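Local coordinates for protein oligoribonuclease (Colwellia psychrerythraea, PDB 6A4D) that probably hydrolyses short RNA oligonucleotides as a 3'-to-5' exoribonuclease of the RNase H-like superfamily, and is captured here with a thymidine 5'-monophosphate p-nitrophenyl ester bound, at residues A[17-22]-A[59-64]. The protein carries 1 engineered substitution. Residues are numbered along the deposited sequence; the frame is centred on the assembly and turned at random.
Sequences EMTGLE and DNMNPW. With 9RC (5'-O-[(S)-hydroxy(4-nitrophenoxy)phosphoryl]thymidine), chain D; 9RC (5'-O-[(S)-hydroxy(4-nitrophenoxy)phosphoryl]thymidine), chain C.
Trp64 lies flat against one face of the thymine of the chain D nucleotide, with ligand atom CAL 3.2 Å above the indole plane and over its centre. CG sits anti to the backbone N (chi1 -168°), which swings the indole from the first turn of helix 63-72 into the site. Leu21 closes on the base from the other face, its CD2 3.1 Å from CAE of that ligand, so the thymine is sandwiched between an aliphatic branch and an indole. The other branch, CD1, touches the base of the second nucleotide, chain C, so the one side chain bridges the two nucleotides, a branch to each base. Replacing Trp64 by an alanine would probably cost the base the aromatic surface on that face and leave it less firmly oriented.

Asn62 holds the 2-carbonyl of the same thymine: its ND2 donates to OAJ of the chain D ligand over 3.1 Å and nearly straight, at 166°. The amide cannot easily turn over, because OD1 accepts from Cys65 N as the N-cap of the helix. ND2 also bonds weakly to a water that takes the N-H of Leu21, tying the two segments together. Behind the base, Thr19 and Met61 cross at about a right angle, CB to CB 3.7 Å, while the Thr19 hydroxyl turns to Val27 N.

At the sugar, the Met18 N-H points to ligand OAK at 3.1 Å, and OAK in turn donates to Glu17 OE1. Glu17 OE2 lies close to Asp15 OD2, an acidic cluster that probably raises the proton affinity of these groups. The strand end carrying Asp15 and Glu17 belongs to the DEDD exonuclease fold of the RNase H-like clan, while the Leu21–Trp64 clamp is probably a feature of the oligoribonuclease nucleotide pocket.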
ATOM      1  N   GLU A  17       9.193  -2.445 -13.214  1.00 40.46           N
ATOM      2  CA  GLU A  17       9.298  -3.869 -13.507  1.00 37.62           C
ATOM      3  C   GLU A  17      10.458  -4.369 -12.668  1.00 36.73           C
ATOM      4  O   GLU A  17      11.419  -3.618 -12.413  1.00 35.90           O
ATOM      5  CB  GLU A  17       9.500  -4.120 -14.997  1.00 43.14           C
ATOM      6  CG  GLU A  17       8.415  -3.575 -15.938  1.00 47.19           C
ATOM      7  CD  GLU A  17       7.001  -3.846 -15.444  1.00 54.61           C
ATOM      8  OE1 GLU A  17       6.713  -5.007 -15.084  1.00 53.13           O
ATOM      9  OE2 GLU A  17       6.189  -2.889 -15.352  1.00 63.48           O
ATOM     10  N   MET A  18      10.334  -5.608 -12.203  1.00 35.84           N
ATOM     11  CA  MET A  18      11.340  -6.246 -11.380  1.00 41.12           C
ATOM     12  C   MET A  18      11.620  -7.678 -11.919  1.00 44.69           C
ATOM     13  O   MET A  18      11.022  -8.110 -12.895  1.00 43.30           O
ATOM     14  CB  MET A  18      10.811  -6.320  -9.973  1.00 40.75           C
ATOM     15  CG  MET A  18      10.345  -5.007  -9.402  1.00 43.48           C
ATOM     16  SD  MET A  18       8.636  -4.532  -9.786  1.00 41.16           S
ATOM     17  CE  MET A  18       8.126  -3.911  -8.199  1.00 42.90           C
ATOM     18  N   THR A  19      12.499  -8.411 -11.252  1.00 39.84           N
ATOM     19  CA  THR A  19      12.865  -9.788 -11.647  1.00 44.45           C
ATOM     20  C   THR A  19      12.040 -10.777 -10.894  1.00 39.75           C
ATOM     21  O   THR A  19      12.232 -11.989 -11.033  1.00 48.14           O
ATOM     22  CB  THR A  19      14.359 -10.136 -11.331  1.00 41.73           C
ATOM     23  OG1 THR A  19      14.665  -9.787  -9.966  1.00 44.30           O
ATOM     24  CG2 THR A  19      15.240  -9.402 -12.234  1.00 44.36           C
ATOM     25  N   GLY A  20      11.158 -10.289 -10.050  1.00 41.32           N
ATOM     26  CA  GLY A  20      10.239 -11.156  -9.329  1.00 38.83           C
ATOM     27  C   GLY A  20       9.499 -10.361  -8.314  1.00 42.17           C
ATOM     28  O   GLY A  20       9.607  -9.119  -8.304  1.00 40.15           O
ATOM     29  N   LEU A  21       8.800 -11.089  -7.444  1.00 43.41           N
ATOM     30  CA  LEU A  21       7.939 -10.541  -6.402  1.00 43.87           C
ATOM     31  C   LEU A  21       8.585 -10.227  -5.066  1.00 43.09           C
ATOM     32  O   LEU A  21       7.962  -9.580  -4.228  1.00 42.35           O
ATOM     33  CB  LEU A  21       6.776 -11.500  -6.124  1.00 43.47           C
ATOM     34  CG  LEU A  21       5.581 -11.531  -7.077  1.00 50.31           C
ATOM     35  CD1 LEU A  21       4.966 -10.170  -7.447  1.00 48.94           C
ATOM     36  CD2 LEU A  21       6.005 -12.232  -8.334  1.00 54.22           C
ATOM     37  N   GLU A  22       9.799 -10.700  -4.834  1.00 48.00           N
ATOM     38  CA  GLU A  22      10.399 -10.662  -3.508  1.00 49.24           C
ATOM     39  C   GLU A  22      11.613  -9.721  -3.472  1.00 51.62           C
ATOM     40  O   GLU A  22      12.650 -10.015  -4.061  1.00 53.85           O
ATOM     41  CB  GLU A  22      10.732 -12.081  -3.049  1.00 52.45           C
ATOM     42  CG  GLU A  22       9.682 -12.669  -2.107  1.00 61.71           C
ATOM     43  CD  GLU A  22       9.460 -11.786  -0.860  1.00 79.19           C
ATOM     44  OE1 GLU A  22      10.466 -11.128  -0.415  1.00 79.90           O
ATOM     45  OE2 GLU A  22       8.287 -11.708  -0.360  1.00 69.58           O
ATOM     46  N   ASP A  59      19.132 -13.932 -17.122  1.00 66.32           N
ATOM     47  CA  ASP A  59      18.901 -15.339 -17.454  1.00 64.03           C
ATOM     48  C   ASP A  59      18.404 -16.228 -16.301  1.00 60.03           C
ATOM     49  O   ASP A  59      17.918 -17.315 -16.592  1.00 56.23           O
ATOM     50  CB  ASP A  59      20.155 -15.921 -18.095  1.00 63.17           C
ATOM     51  CG  ASP A  59      20.654 -15.078 -19.259  1.00 69.37           C
ATOM     52  OD1 ASP A  59      19.921 -14.141 -19.664  1.00 75.90           O
ATOM     53  OD2 ASP A  59      21.784 -15.315 -19.759  1.00 76.87           O
ATOM     54  N   ASN A  60      18.478 -15.764 -15.044  1.00 53.13           N
ATOM     55  CA  ASN A  60      18.039 -16.548 -13.869  1.00 59.13           C
ATOM     56  C   ASN A  60      16.915 -15.944 -13.008  1.00 62.16           C
ATOM     57  O   ASN A  60      16.691 -16.410 -11.884  1.00 53.40           O
ATOM     58  CB  ASN A  60      19.254 -16.829 -12.992  1.00 68.70           C
ATOM     59  CG  ASN A  60      20.303 -17.638 -13.726  1.00 71.48           C
ATOM     60  OD1 ASN A  60      21.378 -17.142 -14.052  1.00 73.31           O
ATOM     61  ND2 ASN A  60      19.968 -18.886 -14.031  1.00 75.66           N
ATOM     62  N   MET A  61      16.219 -14.909 -13.519  1.00 65.99           N
ATOM     63  CA  MET A  61      14.935 -14.444 -12.910  1.00 63.63           C
ATOM     64  C   MET A  61      13.806 -15.507 -13.070  1.00 63.99           C
ATOM     65  O   MET A  61      13.961 -16.436 -13.852  1.00 62.39           O
ATOM     66  CB  MET A  61      14.525 -13.080 -13.500  1.00 65.82           C
ATOM     67  CG  MET A  61      14.244 -12.982 -15.003  1.00 64.07           C
ATOM     68  SD  MET A  61      14.384 -11.278 -15.604  1.00 60.84           S
ATOM     69  CE  MET A  61      14.269 -11.336 -17.392  1.00 56.36           C
ATOM     70  N   ASN A  62      12.691 -15.406 -12.349  1.00 62.36           N
ATOM     71  CA  ASN A  62      11.662 -16.470 -12.412  1.00 60.41           C
ATOM     72  C   ASN A  62      11.067 -16.712 -13.839  1.00 69.49           C
ATOM     73  O   ASN A  62      11.340 -15.924 -14.772  1.00 62.76           O
ATOM     74  CB  ASN A  62      10.591 -16.275 -11.330  1.00 62.83           C
ATOM     75  CG  ASN A  62       9.629 -15.129 -11.619  1.00 61.92           C
ATOM     76  OD1 ASN A  62       9.420 -14.711 -12.775  1.00 58.67           O
ATOM     77  ND2 ASN A  62       8.992 -14.646 -10.554  1.00 50.28           N
ATOM     78  N   PRO A  63      10.323 -17.839 -14.043  1.00 76.12           N
ATOM     79  CA  PRO A  63       9.911 -18.154 -15.450  1.00 67.76           C
ATOM     80  C   PRO A  63       8.873 -17.187 -16.056  1.00 64.43           C
ATOM     81  O   PRO A  63       8.940 -16.871 -17.262  1.00 53.33           O
ATOM     82  CB  PRO A  63       9.352 -19.577 -15.360  1.00 70.36           C
ATOM     83  CG  PRO A  63       9.915 -20.143 -14.093  1.00 80.34           C
ATOM     84  CD  PRO A  63      10.106 -18.993 -13.140  1.00 78.92           C
ATOM     85  N   TRP A  64       7.931 -16.724 -15.221  1.00 59.49           N
ATOM     86  CA  TRP A  64       7.038 -15.614 -15.588  1.00 58.47           C
ATOM     87  C   TRP A  64       7.864 -14.495 -16.206  1.00 63.86           C
ATOM     88  O   TRP A  64       7.554 -14.034 -17.340  1.00 54.28           O
ATOM     89  CB  TRP A  64       6.293 -15.085 -14.372  1.00 58.21           C
ATOM     90  CG  TRP A  64       5.166 -14.161 -14.732  1.00 69.55           C
ATOM     91  CD1 TRP A  64       3.858 -14.508 -14.952  1.00 70.67           C
ATOM     92  CD2 TRP A  64       5.235 -12.742 -14.907  1.00 69.64           C
ATOM     93  NE1 TRP A  64       3.109 -13.393 -15.248  1.00 70.45           N
ATOM     94  CE2 TRP A  64       3.926 -12.294 -15.238  1.00 75.19           C
ATOM     95  CE3 TRP A  64       6.272 -11.805 -14.831  1.00 67.29           C
ATOM     96  CZ2 TRP A  64       3.625 -10.940 -15.488  1.00 72.36           C
ATOM     97  CZ3 TRP A  64       5.970 -10.457 -15.082  1.00 70.63           C
ATOM     98  CH2 TRP A  64       4.655 -10.041 -15.403  1.00 66.07           C
TER
HETATM   99  OAJ 9RC D 202       7.246 -12.160 -11.161  1.00 58.94           O
HETATM  100  CAE 9RC D 202       6.090 -11.802 -11.379  1.00 71.68           C
HETATM  101  NAI 9RC D 202       5.126 -12.775 -11.666  1.00 77.77           N
HETATM  102  CAL 9RC D 202       3.811 -12.432 -11.920  1.00 76.95           C
HETATM  103  OAS 9RC D 202       3.018 -13.322 -12.199  1.00 98.47           O
HETATM  104  CAT 9RC D 202       3.420 -11.102 -11.878  1.00 73.85           C
HETATM  105  CAU 9RC D 202       2.085 -10.746 -12.139  1.00 70.48           C
HETATM  106  CAF 9RC D 202       4.385 -10.156 -11.570  1.00 65.29           C
HETATM  107  NAB 9RC D 202       5.732 -10.506 -11.315  1.00 66.38           N
HETATM  108  CAA 9RC D 202       6.778  -9.470 -10.984  1.00 57.33           C
HETATM  109  OAC 9RC D 202       6.147  -8.246 -10.594  1.00 56.91           O
HETATM  110  CAD 9RC D 202       7.654  -9.110 -12.165  1.00 53.09           C
HETATM  111  CAH 9RC D 202       6.985  -7.876 -12.693  1.00 50.63           C
HETATM  112  OAK 9RC D 202       7.876  -7.003 -13.360  1.00 46.11           O
HETATM  113  CAG 9RC D 202       6.574  -7.197 -11.460  1.00 56.52           C
HETATM  114  CAR 9RC D 202       5.456  -6.133 -11.764  1.00 66.67           C
HETATM  115  OAQ 9RC D 202       4.184  -6.701 -12.231  1.00 74.46           O
HETATM  116  PAP 9RC D 202       3.452  -6.195 -13.637  1.00 83.43           P
HETATM  117  OAO 9RC D 202       2.956  -4.785 -13.543  1.00 94.50           O
HETATM  118  OAN 9RC D 202       4.620  -6.373 -14.709  1.00 79.32           O
HETATM  119  OAM 9RC D 202       2.341  -7.238 -14.143  1.00 92.12           O
HETATM  120  CAV 9RC D 202       0.978  -7.127 -14.124  1.00108.86           C
HETATM  121  CAW 9RC D 202       0.302  -8.351 -14.137  1.00114.20           C
HETATM  122  CAY 9RC D 202      -1.085  -8.395 -14.133  1.00119.08           C
HETATM  123  CBA 9RC D 202      -1.808  -7.199 -14.108  1.00120.80           C
HETATM  124  NBB 9RC D 202      -3.137  -7.283 -14.109  1.00115.89           N
HETATM  125  OBD 9RC D 202      -3.883  -7.128 -12.832  1.00 81.96           O
HETATM  126  OBC 9RC D 202      -3.808  -7.597 -15.418  1.00129.62           O
HETATM  127  CAZ 9RC D 202      -1.147  -5.955 -14.102  1.00118.00           C
HETATM  128  CAX 9RC D 202       0.248  -5.914 -14.112  1.00111.01           C
HETATM  129  OAJ 9RC C 201       2.370  -8.148  -5.873  1.00 67.83           O
HETATM  130  CAE 9RC C 201       1.801  -9.068  -6.465  1.00 62.54           C
HETATM  131  NAI 9RC C 201       1.700 -10.307  -5.853  1.00 57.51           N
HETATM  132  CAL 9RC C 201       1.051 -11.365  -6.504  1.00 63.76           C
HETATM  133  OAS 9RC C 201       0.992 -12.451  -5.916  1.00 65.90           O
HETATM  134  CAT 9RC C 201       0.485 -11.168  -7.772  1.00 56.24           C
HETATM  135  CAU 9RC C 201      -0.188 -12.198  -8.451  1.00 55.79           C
HETATM  136  CAF 9RC C 201       0.612  -9.923  -8.362  1.00 56.34           C
HETATM  137  NAB 9RC C 201       1.279  -8.879  -7.684  1.00 56.32           N
HETATM  138  CAA 9RC C 201       1.448  -7.552  -8.281  1.00 56.33           C
HETATM  139  OAC 9RC C 201       0.236  -6.846  -8.324  1.00 53.38           O
HETATM  140  CAD 9RC C 201       1.855  -7.689  -9.726  1.00 57.14           C
HETATM  141  CAH 9RC C 201       1.631  -6.311 -10.203  1.00 53.73           C
HETATM  142  OAK 9RC C 201       2.831  -5.609 -10.013  1.00 61.61           O
HETATM  143  CAG 9RC C 201       0.546  -5.804  -9.267  1.00 49.09           C
HETATM  144  CAR 9RC C 201      -0.697  -5.607 -10.069  1.00 42.21           C
HETATM  145  OAQ 9RC C 201      -1.720  -5.315  -9.129  1.00 39.71           O
HETATM  146  PAP 9RC C 201      -3.192  -5.093  -9.654  1.00 34.48           P
HETATM  147  OAO 9RC C 201      -3.977  -4.554  -8.363  1.00 38.25           O
HETATM  148  OAN 9RC C 201      -3.732  -6.440  -9.944  1.00 41.36           O
HETATM  149  OAM 9RC C 201      -2.896  -4.133 -10.853  1.00 43.76           O
HETATM  150  CAV 9RC C 201      -3.536  -3.465 -11.890  1.00 69.60           C
HETATM  151  CAW 9RC C 201      -2.754  -2.618 -12.758  1.00 77.86           C
HETATM  152  CAY 9RC C 201      -3.374  -1.858 -13.815  1.00 88.39           C
HETATM  153  CBA 9RC C 201      -4.783  -1.952 -14.041  1.00 91.46           C
HETATM  154  NBB 9RC C 201      -5.525  -1.287 -15.004  1.00 95.04           N
HETATM  155  OBD 9RC C 201      -6.672  -2.029 -15.894  1.00 75.75           O
HETATM  156  OBC 9RC C 201      -5.385   0.078 -15.117  1.00106.14           O
HETATM  157  CAZ 9RC C 201      -5.488  -2.796 -13.177  1.00 78.30           C
HETATM  158  CAX 9RC C 201      -4.920  -3.542 -12.118  1.00 60.27           C
HETATM  159  O   HOH W   1       8.931 -14.109  -7.366  1.00 50.49           O